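Local coordinates for protein CymD (Pseudomonas putida, PDB 6Z34) that probably lets monoaromatic hydrocarbons cross the outer membrane by lateral diffusion, as a channel of the FadL family, at residues V7-V12 and A82-L87; L137-S142 and D216-G221; D158-S163 and F242-G247; Y345-G348 and V352-A355; Y387-S390 and V394-F397. All coordinates share one frame; numbering follows the deposited sequence.

Contact 1: residues V7-V12 and A82-L87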
# COMPACT_ATOMS: atom_id res chain seq x y z
N VAL A 7 -0.83 -6.54 5.69
CA VAL A 7 -1.76 -7.54 6.21
C VAL A 7 -2.16 -8.48 5.09
O VAL A 7 -2.86 -9.46 5.33
CB VAL A 7 -2.94 -6.80 6.89
CG1 VAL A 7 -4.04 -7.75 7.36
CG2 VAL A 7 -2.42 -6.00 8.08
N GLY A 8 -1.66 -8.24 3.87
CA GLY A 8 -1.89 -9.10 2.72
C GLY A 8 -2.66 -8.39 1.63
O GLY A 8 -2.97 -7.19 1.71
N VAL A 9 -2.97 -9.14 0.57
CA VAL A 9 -3.77 -8.64 -0.55
C VAL A 9 -4.99 -9.53 -0.72
O VAL A 9 -4.88 -10.69 -1.15
CB VAL A 9 -2.96 -8.59 -1.85
CG1 VAL A 9 -3.76 -7.84 -2.91
CG2 VAL A 9 -1.62 -7.93 -1.62
N GLY A 10 -6.17 -8.99 -0.39
CA GLY A 10 -7.41 -9.71 -0.52
C GLY A 10 -7.76 -10.49 0.73
O GLY A 10 -6.92 -10.67 1.63
N PRO A 11 -9.00 -10.99 0.82
CA PRO A 11 -9.46 -11.58 2.10
C PRO A 11 -8.84 -12.92 2.43
O PRO A 11 -8.84 -13.31 3.61
CB PRO A 11 -10.98 -11.73 1.90
CG PRO A 11 -11.31 -10.94 0.64
CD PRO A 11 -10.06 -10.94 -0.19
N VAL A 12 -8.30 -13.65 1.45
CA VAL A 12 -7.74 -14.96 1.74
C VAL A 12 -6.34 -14.81 2.33
O VAL A 12 -6.00 -15.43 3.35
CB VAL A 12 -7.71 -15.82 0.47
CG1 VAL A 12 -7.04 -17.13 0.73
CG2 VAL A 12 -9.14 -16.05 -0.08
N ALA A 82 -11.14 0.78 0.08
CA ALA A 82 -10.20 0.50 -1.00
C ALA A 82 -10.74 -0.62 -1.88
O ALA A 82 -10.71 -1.80 -1.48
CB ALA A 82 -8.84 0.10 -0.42
N PRO A 83 -11.27 -0.31 -3.07
CA PRO A 83 -11.79 -1.36 -3.96
C PRO A 83 -10.68 -2.10 -4.70
O PRO A 83 -9.58 -1.58 -4.92
CB PRO A 83 -12.67 -0.60 -4.94
CG PRO A 83 -12.21 0.84 -4.86
CD PRO A 83 -11.67 1.04 -3.49
N GLU A 84 -11.01 -3.33 -5.10
CA GLU A 84 -10.13 -4.16 -5.91
C GLU A 84 -10.94 -4.85 -6.99
O GLU A 84 -11.97 -5.47 -6.71
CB GLU A 84 -9.40 -5.22 -5.07
CG GLU A 84 -8.86 -4.74 -3.74
CD GLU A 84 -8.14 -5.84 -2.97
OE1 GLU A 84 -6.95 -5.66 -2.66
OE2 GLU A 84 -8.76 -6.89 -2.70
N LEU A 85 -10.44 -4.77 -8.22
CA LEU A 85 -11.03 -5.36 -9.42
C LEU A 85 -10.03 -6.32 -10.04
O LEU A 85 -8.86 -5.96 -10.18
CB LEU A 85 -11.38 -4.28 -10.45
CG LEU A 85 -12.19 -3.12 -9.90
CD1 LEU A 85 -12.49 -2.10 -10.98
CD2 LEU A 85 -13.46 -3.71 -9.35
N SER A 86 -10.49 -7.50 -10.48
CA SER A 86 -9.58 -8.40 -11.18
C SER A 86 -10.29 -9.21 -12.26
O SER A 86 -11.44 -9.64 -12.10
CB SER A 86 -8.86 -9.37 -10.22
OG SER A 86 -9.74 -9.95 -9.27
N LEU A 87 -9.55 -9.43 -13.34
CA LEU A 87 -9.93 -10.29 -14.44
C LEU A 87 -8.73 -11.19 -14.72
O LEU A 87 -7.66 -10.69 -15.07
CB LEU A 87 -10.30 -9.48 -15.69
CG LEU A 87 -10.68 -10.39 -16.87
CD1 LEU A 87 -11.78 -11.31 -16.39
CD2 LEU A 87 -11.12 -9.61 -18.13
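Val9 and Gly10 approach the carboxylate of Glu84, and through this contact the N-terminal plug of the FadL-type fold bears on the inner side of the barrel wall. Within the plug segment, Val9 comes first. Its CG1 branch, anti to the backbone N (chi1 -170°), lies 3.9 Å from Glu84 OE1, and the two side chains pass at a slant, one methyl against one oxygen. The Val9 amide is taken by Ser13 OG, a bond within the plug. Gly10 follows, and its backbone angles, with a phi of 90°, would jam any CB against the carbonyl O of Val9 and crowd it against Pro11 CD, which calls for glycine. Pro11, in the short helix, turns to other parts of the wall: its carbonyl bonds to Ser398 OG, and its ring rests on Asp396, Ser429 and Ser431. Glu84 reaches inward from strand 80-91, whose backbone is bonded to Gly49 on one neighbouring strand at this residue. Its chain runs extended beyond CG and delivers the carboxylate to the plug. Contact is by packing, not by hydrogen bonding, since Gly10 N stays 4.1 Å from both Glu84 oxygens, and Glu84 OE2 lies beside Gly10 CA, at 3.8 Å.

Contact 2: residues L137-S142 and D216-G221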
# COMPACT_ATOMS: atom_id res chain seq x y z
N LEU A 137 -3.29 3.68 -6.58
CA LEU A 137 -4.03 2.78 -7.43
C LEU A 137 -3.02 2.05 -8.31
O LEU A 137 -2.32 2.68 -9.10
CB LEU A 137 -5.04 3.53 -8.29
CG LEU A 137 -5.80 2.62 -9.26
CD1 LEU A 137 -6.76 1.70 -8.51
CD2 LEU A 137 -6.53 3.45 -10.30
N ARG A 138 -2.95 0.72 -8.16
CA ARG A 138 -2.01 -0.08 -8.94
C ARG A 138 -2.79 -0.91 -9.96
O ARG A 138 -3.79 -1.57 -9.63
CB ARG A 138 -1.15 -0.96 -8.02
CG ARG A 138 -0.61 -0.16 -6.83
CD ARG A 138 0.44 -0.91 -5.98
NE ARG A 138 1.63 -1.16 -6.77
CZ ARG A 138 2.86 -0.74 -6.48
NH1 ARG A 138 3.09 -0.03 -5.37
NH2 ARG A 138 3.85 -1.05 -7.32
N ILE A 139 -2.38 -0.81 -11.21
CA ILE A 139 -3.08 -1.48 -12.30
C ILE A 139 -2.11 -2.49 -12.90
O ILE A 139 -1.34 -2.13 -13.80
CB ILE A 139 -3.57 -0.49 -13.36
CG1 ILE A 139 -4.46 0.58 -12.72
CG2 ILE A 139 -4.31 -1.23 -14.49
CD1 ILE A 139 -4.89 1.70 -13.69
N PRO A 140 -2.11 -3.74 -12.43
CA PRO A 140 -1.15 -4.73 -12.93
C PRO A 140 -1.54 -5.29 -14.28
O PRO A 140 -2.72 -5.44 -14.61
CB PRO A 140 -1.20 -5.83 -11.87
CG PRO A 140 -2.61 -5.75 -11.36
CD PRO A 140 -2.92 -4.27 -11.32
N PHE A 141 -0.51 -5.59 -15.07
CA PHE A 141 -0.63 -6.44 -16.25
C PHE A 141 0.25 -7.64 -15.96
O PHE A 141 1.46 -7.49 -15.79
CB PHE A 141 -0.22 -5.71 -17.53
CG PHE A 141 -0.95 -4.40 -17.72
CD1 PHE A 141 -0.54 -3.25 -17.04
CD2 PHE A 141 -2.05 -4.31 -18.55
CE1 PHE A 141 -1.21 -2.06 -17.19
CE2 PHE A 141 -2.72 -3.12 -18.71
CZ PHE A 141 -2.30 -1.98 -18.02
N SER A 142 -0.37 -8.81 -15.82
CA SER A 142 0.26 -9.94 -15.17
C SER A 142 0.14 -11.18 -16.03
O SER A 142 -0.83 -11.35 -16.78
CB SER A 142 -0.37 -10.21 -13.81
OG SER A 142 0.45 -11.06 -13.03
N ASP A 216 -0.53 14.57 -7.69
CA ASP A 216 -0.76 13.24 -8.24
C ASP A 216 0.22 13.02 -9.37
O ASP A 216 0.79 13.97 -9.91
CB ASP A 216 -2.17 13.10 -8.76
CG ASP A 216 -2.33 13.75 -10.11
OD1 ASP A 216 -2.30 14.99 -10.18
OD2 ASP A 216 -2.49 13.03 -11.12
N SER A 217 0.34 11.75 -9.76
CA SER A 217 1.36 11.30 -10.69
C SER A 217 1.09 9.85 -11.09
O SER A 217 0.67 9.05 -10.26
CB SER A 217 2.74 11.40 -10.03
OG SER A 217 3.76 11.07 -10.93
N TRP A 218 1.31 9.55 -12.37
CA TRP A 218 1.39 8.21 -12.89
C TRP A 218 2.82 7.72 -12.78
O TRP A 218 3.77 8.49 -12.91
CB TRP A 218 0.91 8.17 -14.35
CG TRP A 218 -0.58 8.19 -14.44
CD1 TRP A 218 -1.37 9.27 -14.70
CD2 TRP A 218 -1.45 7.08 -14.22
NE1 TRP A 218 -2.70 8.90 -14.66
CE2 TRP A 218 -2.77 7.56 -14.37
CE3 TRP A 218 -1.25 5.73 -13.92
CZ2 TRP A 218 -3.89 6.72 -14.25
CZ3 TRP A 218 -2.36 4.91 -13.78
CH2 TRP A 218 -3.66 5.40 -13.95
N GLY A 219 2.97 6.44 -12.52
CA GLY A 219 4.30 5.87 -12.38
C GLY A 219 4.31 4.42 -12.81
O GLY A 219 3.37 3.97 -13.49
N ILE A 220 5.33 3.67 -12.43
CA ILE A 220 5.46 2.30 -12.89
C ILE A 220 6.12 1.48 -11.80
O ILE A 220 7.07 1.92 -11.16
CB ILE A 220 6.25 2.24 -14.22
CG1 ILE A 220 6.36 0.80 -14.73
CG2 ILE A 220 7.63 2.83 -14.08
CD1 ILE A 220 7.15 0.71 -16.00
N GLY A 221 5.56 0.28 -11.57
CA GLY A 221 6.13 -0.72 -10.68
C GLY A 221 6.03 -2.14 -11.23
O GLY A 221 5.78 -2.35 -12.42
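Arg138 meets Gly221 and Ile139 meets Trp218 across strand 151-171, which lies between their two strands in the wall of this FadL-family beta barrel. The contact is therefore one between second neighbours in a sheet, made by side chains that reach past the intervening strand. Because consecutive residues alternate, it has two unlike sides. The buried side belongs to Arg138 and is the looser approach of the two. Its chain bends at chi3 (64°), which turns the guanidinium toward the far strand, and NH2 comes to 4.1 Å from Gly221 CA; with no side chain on Gly221, the cation can lie this close to the backbone. The charged end is held by residues outside the pair: NH2 forms a salt bridge with Asp158 OD2 and a hydrogen bond with Thr244 OG1. Two acceptors thus share one nitrogen, which probably helps to hold the guanidinium in place, and the carboxylate probably offsets its buried charge.

The other side is apolar and more closely packed, although it lies at the surface, where such residues in an outer-membrane barrel may face lipid. Ile139 reaches across with CG1 anti to the carbonyl carbon (chi1 -56°) and CD1 extended beyond it. The indole of Trp218 also leans on the ring of Trp161, the planes inclined at about 45°. Ile139 touches this indole with a single methyl, at the rim and not over a face: CD1 lies near the ring plane, 3.9 Å from Trp218 CH2 and 4.1 Å from Trp218 CZ3.

Contact 3: residues D158-S163 and F242-G247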
# COMPACT_ATOMS: atom_id res chain seq x y z
N ASP A 158 3.11 -2.98 -13.19
CA ASP A 158 2.08 -2.07 -12.70
C ASP A 158 2.17 -0.71 -13.38
O ASP A 158 3.25 -0.11 -13.42
CB ASP A 158 2.17 -1.86 -11.20
CG ASP A 158 2.13 -3.14 -10.40
OD1 ASP A 158 1.87 -4.23 -10.97
OD2 ASP A 158 2.36 -3.02 -9.17
N ALA A 159 1.04 -0.23 -13.91
CA ALA A 159 0.82 1.21 -14.01
C ALA A 159 0.28 1.67 -12.67
O ALA A 159 -0.61 1.03 -12.10
CB ALA A 159 -0.17 1.55 -15.12
N VAL A 160 0.85 2.76 -12.15
CA VAL A 160 0.65 3.16 -10.76
C VAL A 160 0.23 4.62 -10.76
O VAL A 160 0.95 5.48 -11.28
CB VAL A 160 1.92 2.96 -9.91
CG1 VAL A 160 1.73 3.50 -8.49
CG2 VAL A 160 2.42 1.48 -9.93
N TRP A 161 -0.92 4.90 -10.17
CA TRP A 161 -1.37 6.27 -9.97
C TRP A 161 -1.29 6.58 -8.48
O TRP A 161 -1.93 5.90 -7.66
CB TRP A 161 -2.79 6.48 -10.50
CG TRP A 161 -3.25 7.90 -10.32
CD1 TRP A 161 -2.75 9.02 -10.94
CD2 TRP A 161 -4.28 8.37 -9.44
NE1 TRP A 161 -3.40 10.14 -10.50
CE2 TRP A 161 -4.35 9.77 -9.59
CE3 TRP A 161 -5.16 7.73 -8.56
CZ2 TRP A 161 -5.27 10.55 -8.88
CZ3 TRP A 161 -6.07 8.50 -7.86
CH2 TRP A 161 -6.12 9.90 -8.02
N THR A 162 -0.49 7.58 -8.12
CA THR A 162 -0.28 7.98 -6.74
C THR A 162 -0.88 9.35 -6.52
O THR A 162 -0.62 10.27 -7.30
CB THR A 162 1.21 8.03 -6.41
OG1 THR A 162 1.77 6.74 -6.56
CG2 THR A 162 1.43 8.51 -4.98
N SER A 163 -1.65 9.50 -5.45
CA SER A 163 -2.28 10.78 -5.11
C SER A 163 -2.07 11.06 -3.63
O SER A 163 -2.27 10.16 -2.80
CB SER A 163 -3.77 10.74 -5.45
OG SER A 163 -4.36 12.03 -5.42
N PHE A 242 9.53 -4.76 -7.36
CA PHE A 242 10.44 -3.72 -7.81
C PHE A 242 10.15 -2.40 -7.09
O PHE A 242 9.07 -2.20 -6.55
CB PHE A 242 10.31 -3.49 -9.31
CG PHE A 242 10.56 -4.70 -10.13
CD1 PHE A 242 11.51 -5.63 -9.75
CD2 PHE A 242 9.86 -4.92 -11.30
CE1 PHE A 242 11.75 -6.75 -10.52
CE2 PHE A 242 10.10 -6.05 -12.08
CZ PHE A 242 11.04 -6.95 -11.69
N LYS A 243 11.15 -1.51 -7.10
CA LYS A 243 10.92 -0.15 -6.61
C LYS A 243 9.99 0.59 -7.56
O LYS A 243 10.21 0.61 -8.78
CB LYS A 243 12.24 0.61 -6.47
CG LYS A 243 13.32 -0.15 -5.74
CD LYS A 243 14.45 0.76 -5.32
CE LYS A 243 15.77 0.02 -5.32
NZ LYS A 243 16.88 0.88 -4.82
N THR A 244 8.94 1.18 -7.01
CA THR A 244 7.96 1.88 -7.84
C THR A 244 8.46 3.29 -8.11
O THR A 244 8.64 4.07 -7.17
CB THR A 244 6.59 1.91 -7.16
OG1 THR A 244 6.20 0.58 -6.76
CG2 THR A 244 5.55 2.49 -8.09
N HIS A 245 8.71 3.63 -9.37
CA HIS A 245 9.10 4.99 -9.69
C HIS A 245 7.85 5.82 -9.96
O HIS A 245 7.31 5.80 -11.07
CB HIS A 245 10.06 5.06 -10.86
CG HIS A 245 10.78 6.38 -10.92
ND1 HIS A 245 10.75 7.28 -9.87
CD2 HIS A 245 11.52 6.96 -11.90
CE1 HIS A 245 11.46 8.34 -10.19
NE2 HIS A 245 11.94 8.18 -11.41
N VAL A 246 7.41 6.60 -8.96
CA VAL A 246 6.16 7.34 -9.14
C VAL A 246 6.37 8.64 -9.92
O VAL A 246 5.44 9.11 -10.58
CB VAL A 246 5.45 7.66 -7.82
CG1 VAL A 246 5.44 6.46 -6.87
CG2 VAL A 246 6.02 8.86 -7.18
N GLY A 247 7.56 9.23 -9.89
CA GLY A 247 7.77 10.47 -10.62
C GLY A 247 7.10 11.68 -9.98
O GLY A 247 6.38 11.59 -8.98
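Thr244 and Val160 reach toward each other tip to tip, and the threonine, followed outward from its backbone, shows how one small side chain can serve two kinds of neighbour. Its CB branches with chi1 at -52°, which sets CG2 anti to the backbone N and OG1 anti to the carbonyl carbon. The methyl goes to the valine: Thr244 CG2 lies 3.8 Å from Val160 CG2. The second valine branch is almost as near, with Val160 CG1 at 4.0 Å from Thr244 CG2, and Val160 CB is 4.1 Å from the same methyl, so that the methyl sits on the fork of the valine. The hydroxyl, by contrast, is taken up by Arg138.

Two residues further along each chain the roles are reversed. Thr162 now supplies an oxygen and Val246 a methyl, the side chains crossing at about a right angle, with Thr162 OG1 3.7 Å from Val246 CG1. The backbone of Val246 is held by its carbonyl, which accepts a bond from Ser217 OG, while Asp158, further back on strand 151-171, forms a further salt bridge to Arg223. Residues 242-247 belong to strand 234-259, which a bulge or short loop interrupts, and strand 198-229 pairs between it and strand 151-171. Val160 and Thr162 meet them from alternate positions of strand 151-171, as expected for inward-facing wall residues lining the interior of a FadL-type beta barrel.

Contact 4: residues Y345-G348 and V352-A355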
# COMPACT_ATOMS: atom_id res chain seq x y z
N TYR A 345 -8.82 -24.20 7.06
CA TYR A 345 -9.54 -25.47 7.23
C TYR A 345 -10.76 -25.46 6.33
O TYR A 345 -11.65 -24.61 6.51
CB TYR A 345 -9.96 -25.69 8.68
CG TYR A 345 -10.83 -26.92 8.90
CD1 TYR A 345 -10.37 -28.20 8.58
CD2 TYR A 345 -12.11 -26.81 9.43
CE1 TYR A 345 -11.15 -29.33 8.78
CE2 TYR A 345 -12.91 -27.95 9.64
CZ TYR A 345 -12.42 -29.20 9.31
OH TYR A 345 -13.20 -30.33 9.51
N ARG A 346 -10.81 -26.39 5.36
CA ARG A 346 -11.97 -26.61 4.49
C ARG A 346 -12.97 -27.48 5.23
O ARG A 346 -12.71 -28.66 5.47
CB ARG A 346 -11.56 -27.28 3.18
CG ARG A 346 -10.55 -26.48 2.37
CD ARG A 346 -10.62 -26.77 0.88
NE ARG A 346 -9.63 -25.99 0.15
CZ ARG A 346 -9.90 -24.95 -0.64
NH1 ARG A 346 -11.15 -24.55 -0.83
NH2 ARG A 346 -8.90 -24.31 -1.25
N TYR A 347 -14.13 -26.92 5.56
CA TYR A 347 -15.16 -27.59 6.35
C TYR A 347 -16.40 -27.82 5.48
O TYR A 347 -17.18 -26.89 5.22
CB TYR A 347 -15.48 -26.77 7.60
CG TYR A 347 -16.67 -27.26 8.40
CD1 TYR A 347 -17.94 -26.76 8.16
CD2 TYR A 347 -16.51 -28.21 9.40
CE1 TYR A 347 -19.02 -27.21 8.89
CE2 TYR A 347 -17.59 -28.66 10.14
CZ TYR A 347 -18.84 -28.15 9.88
OH TYR A 347 -19.93 -28.59 10.60
N GLY A 348 -16.59 -29.06 5.03
CA GLY A 348 -17.65 -29.37 4.11
C GLY A 348 -17.32 -28.88 2.71
O GLY A 348 -16.18 -28.51 2.40
N VAL A 352 -14.90 -22.48 4.18
CA VAL A 352 -13.46 -22.48 4.44
C VAL A 352 -13.21 -21.49 5.56
O VAL A 352 -13.76 -20.38 5.55
CB VAL A 352 -12.67 -22.08 3.17
CG1 VAL A 352 -11.21 -22.00 3.46
CG2 VAL A 352 -12.95 -23.06 2.05
N PHE A 353 -12.38 -21.88 6.54
CA PHE A 353 -12.09 -21.02 7.68
C PHE A 353 -10.59 -20.74 7.78
O PHE A 353 -9.77 -21.64 7.58
CB PHE A 353 -12.59 -21.65 8.97
CG PHE A 353 -14.08 -21.77 9.02
CD1 PHE A 353 -14.87 -20.65 9.18
CD2 PHE A 353 -14.70 -23.00 8.85
CE1 PHE A 353 -16.25 -20.75 9.20
CE2 PHE A 353 -16.07 -23.11 8.87
CZ PHE A 353 -16.85 -21.99 9.04
N ARG A 354 -10.25 -19.48 8.08
CA ARG A 354 -8.86 -19.03 8.09
C ARG A 354 -8.53 -18.27 9.37
O ARG A 354 -9.40 -17.68 10.01
CB ARG A 354 -8.55 -18.13 6.89
CG ARG A 354 -9.28 -18.47 5.62
CD ARG A 354 -8.51 -18.01 4.42
NE ARG A 354 -8.97 -18.70 3.23
CZ ARG A 354 -10.13 -18.45 2.62
NH1 ARG A 354 -10.94 -17.51 3.07
NH2 ARG A 354 -10.47 -19.15 1.54
N ALA A 355 -7.25 -18.28 9.74
CA ALA A 355 -6.76 -17.47 10.85
C ALA A 355 -5.28 -17.19 10.63
O ALA A 355 -4.59 -17.97 9.97
CB ALA A 355 -6.97 -18.15 12.21
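Tyr345 and Phe353 form the hydrogen-bonded antiparallel pair near the end of a beta hairpin, strands 336-347 and 351-362, in the barrel wall; the short turn beyond is probably periplasmic, as in outer-membrane barrels generally. Tyr345 N gives its hydrogen to Phe353 O at 2.8 Å and Tyr345 O takes one from Phe353 N at the same distance, so that the strands are locked in register. On one face, Tyr347 and Phe353 lie side by side and point the same way. With CG anti to the backbone N (chi1 172°), the Tyr347 ring is carried outward alongside the phenylalanine, and it is Tyr347 CB that is left at the phenyl rim, near the ring plane and 3.9 Å from Phe353 CE2. On the other face, at the non-hydrogen-bonded pair, Arg346 and Val352 also run alongside each other. The arginine is extended from CG to NE, and its NH1 comes obliquely to 3.7 Å from Val352 CG2. The buried valine turns its other branch to a second guanidinium, that of Arg354, which is held by Gln344 OE1 and Ser386 OG. This group is covered on one face, off-centre, by Val352 CG1, 3.4 Å above its plane.

Contact 5: residues Y387-S390 and V394-F397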
# COMPACT_ATOMS: atom_id res chain seq x y z
N TYR A 387 -17.39 -18.78 1.60
CA TYR A 387 -18.58 -19.55 1.29
C TYR A 387 -18.69 -19.67 -0.22
O TYR A 387 -18.49 -18.68 -0.94
CB TYR A 387 -19.84 -18.91 1.86
CG TYR A 387 -21.03 -19.83 1.77
CD1 TYR A 387 -21.24 -20.81 2.72
CD2 TYR A 387 -21.93 -19.74 0.71
CE1 TYR A 387 -22.33 -21.68 2.64
CE2 TYR A 387 -23.02 -20.59 0.62
CZ TYR A 387 -23.22 -21.56 1.58
OH TYR A 387 -24.30 -22.41 1.50
N ALA A 388 -18.98 -20.87 -0.69
CA ALA A 388 -19.21 -21.12 -2.11
C ALA A 388 -20.70 -21.32 -2.31
O ALA A 388 -21.27 -22.29 -1.81
CB ALA A 388 -18.40 -22.32 -2.59
N PHE A 389 -21.35 -20.37 -2.98
CA PHE A 389 -22.76 -20.52 -3.29
C PHE A 389 -23.00 -21.50 -4.42
O PHE A 389 -24.15 -21.92 -4.62
CB PHE A 389 -23.38 -19.17 -3.69
CG PHE A 389 -23.44 -18.16 -2.58
CD1 PHE A 389 -22.34 -17.36 -2.30
CD2 PHE A 389 -24.58 -18.00 -1.83
CE1 PHE A 389 -22.39 -16.44 -1.27
CE2 PHE A 389 -24.65 -17.08 -0.81
CZ PHE A 389 -23.55 -16.29 -0.53
N SER A 390 -21.95 -21.87 -5.15
CA SER A 390 -22.03 -22.68 -6.36
C SER A 390 -20.60 -23.00 -6.79
O SER A 390 -19.65 -22.47 -6.20
CB SER A 390 -22.79 -21.93 -7.48
OG SER A 390 -21.89 -21.27 -8.36
N VAL A 394 -18.07 -17.55 -5.29
CA VAL A 394 -17.47 -17.70 -3.97
C VAL A 394 -17.36 -16.33 -3.31
O VAL A 394 -16.95 -15.35 -3.94
CB VAL A 394 -16.08 -18.38 -4.03
CG1 VAL A 394 -15.42 -18.39 -2.64
CG2 VAL A 394 -16.21 -19.82 -4.56
N VAL A 395 -17.72 -16.27 -2.03
CA VAL A 395 -17.55 -15.08 -1.22
C VAL A 395 -16.45 -15.34 -0.21
O VAL A 395 -16.39 -16.41 0.40
CB VAL A 395 -18.86 -14.68 -0.50
CG1 VAL A 395 -18.61 -13.52 0.42
CG2 VAL A 395 -19.89 -14.32 -1.53
N ASP A 396 -15.55 -14.35 -0.05
CA ASP A 396 -14.46 -14.41 0.90
C ASP A 396 -14.56 -13.20 1.81
O ASP A 396 -14.94 -12.12 1.36
CB ASP A 396 -13.10 -14.42 0.21
CG ASP A 396 -13.01 -15.47 -0.88
OD1 ASP A 396 -12.82 -16.66 -0.55
OD2 ASP A 396 -13.11 -15.11 -2.07
N PHE A 397 -14.20 -13.39 3.08
CA PHE A 397 -14.34 -12.33 4.07
C PHE A 397 -13.22 -12.41 5.09
O PHE A 397 -12.83 -13.50 5.51
CB PHE A 397 -15.69 -12.40 4.80
CG PHE A 397 -15.79 -11.44 5.95
CD1 PHE A 397 -16.17 -10.13 5.73
CD2 PHE A 397 -15.50 -11.85 7.24
CE1 PHE A 397 -16.27 -9.24 6.79
CE2 PHE A 397 -15.59 -10.96 8.30
CZ PHE A 397 -15.98 -9.66 8.07
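Val394 CG2 rests on Ala388 CB at 3.9 Å, a small apolar contact at the non-hydrogen-bonded pair with which the second strand begins. The valine's other branch, CG1, anti to the backbone N, approaches the backbone of the partner strand, and Val394 makes a bent CA-H...O contact with Tyr387 O, its CA 3.3 Å away. Val395 comes next and carries the backbone pairing: its N gives a hydrogen bond to Tyr387 O, the donor placed nearly along the C=O axis, and its O receives one from Tyr387 N, each at 2.8 Å. These two bonds close the antiparallel beta hairpin of strands 378-388 and 393-404 in the barrel wall. On the same residue, CG2 is pressed tightly, at 3.3 Å, against the rim of the Phe389 ring at CE1, near the ring plane. That ring is met over the centre of its face by Tyr387 CD2, 3.7 Å above the plane, and the tyrosine ring in turn meets Trp351 edge-to-face. Asp396 starts away from the partner strand and packs on Val12 of helix 10-15. Phe397 turns to the next strand of the wall, its side chain touching Thr428 and Ile430, while its backbone is bonded to that of Phe385.

Along the chain, contact 1 closes before contact 2 opens, contacts 2 and 3 interleave, and contacts 4 and 5 follow as two successive hairpins. Contacts 2 and 3 are almost one site, their centres 5 Å apart, joined through strand 151-171. Contacts 4 and 5 lie 12 Å apart between centres, on neighbouring strands 351-362 and 378-388, and far from the first pair: about 34 Å separates the centres of contacts 2 and 4. Contact 1 lies between, 15 Å from the centres of contacts 2 and 5 alike, and its plug segment touches Arg354 and Asp396. The N-terminal plug thus bridges separate stretches of barrel wall, consistent with its place inside a FadL-family channel.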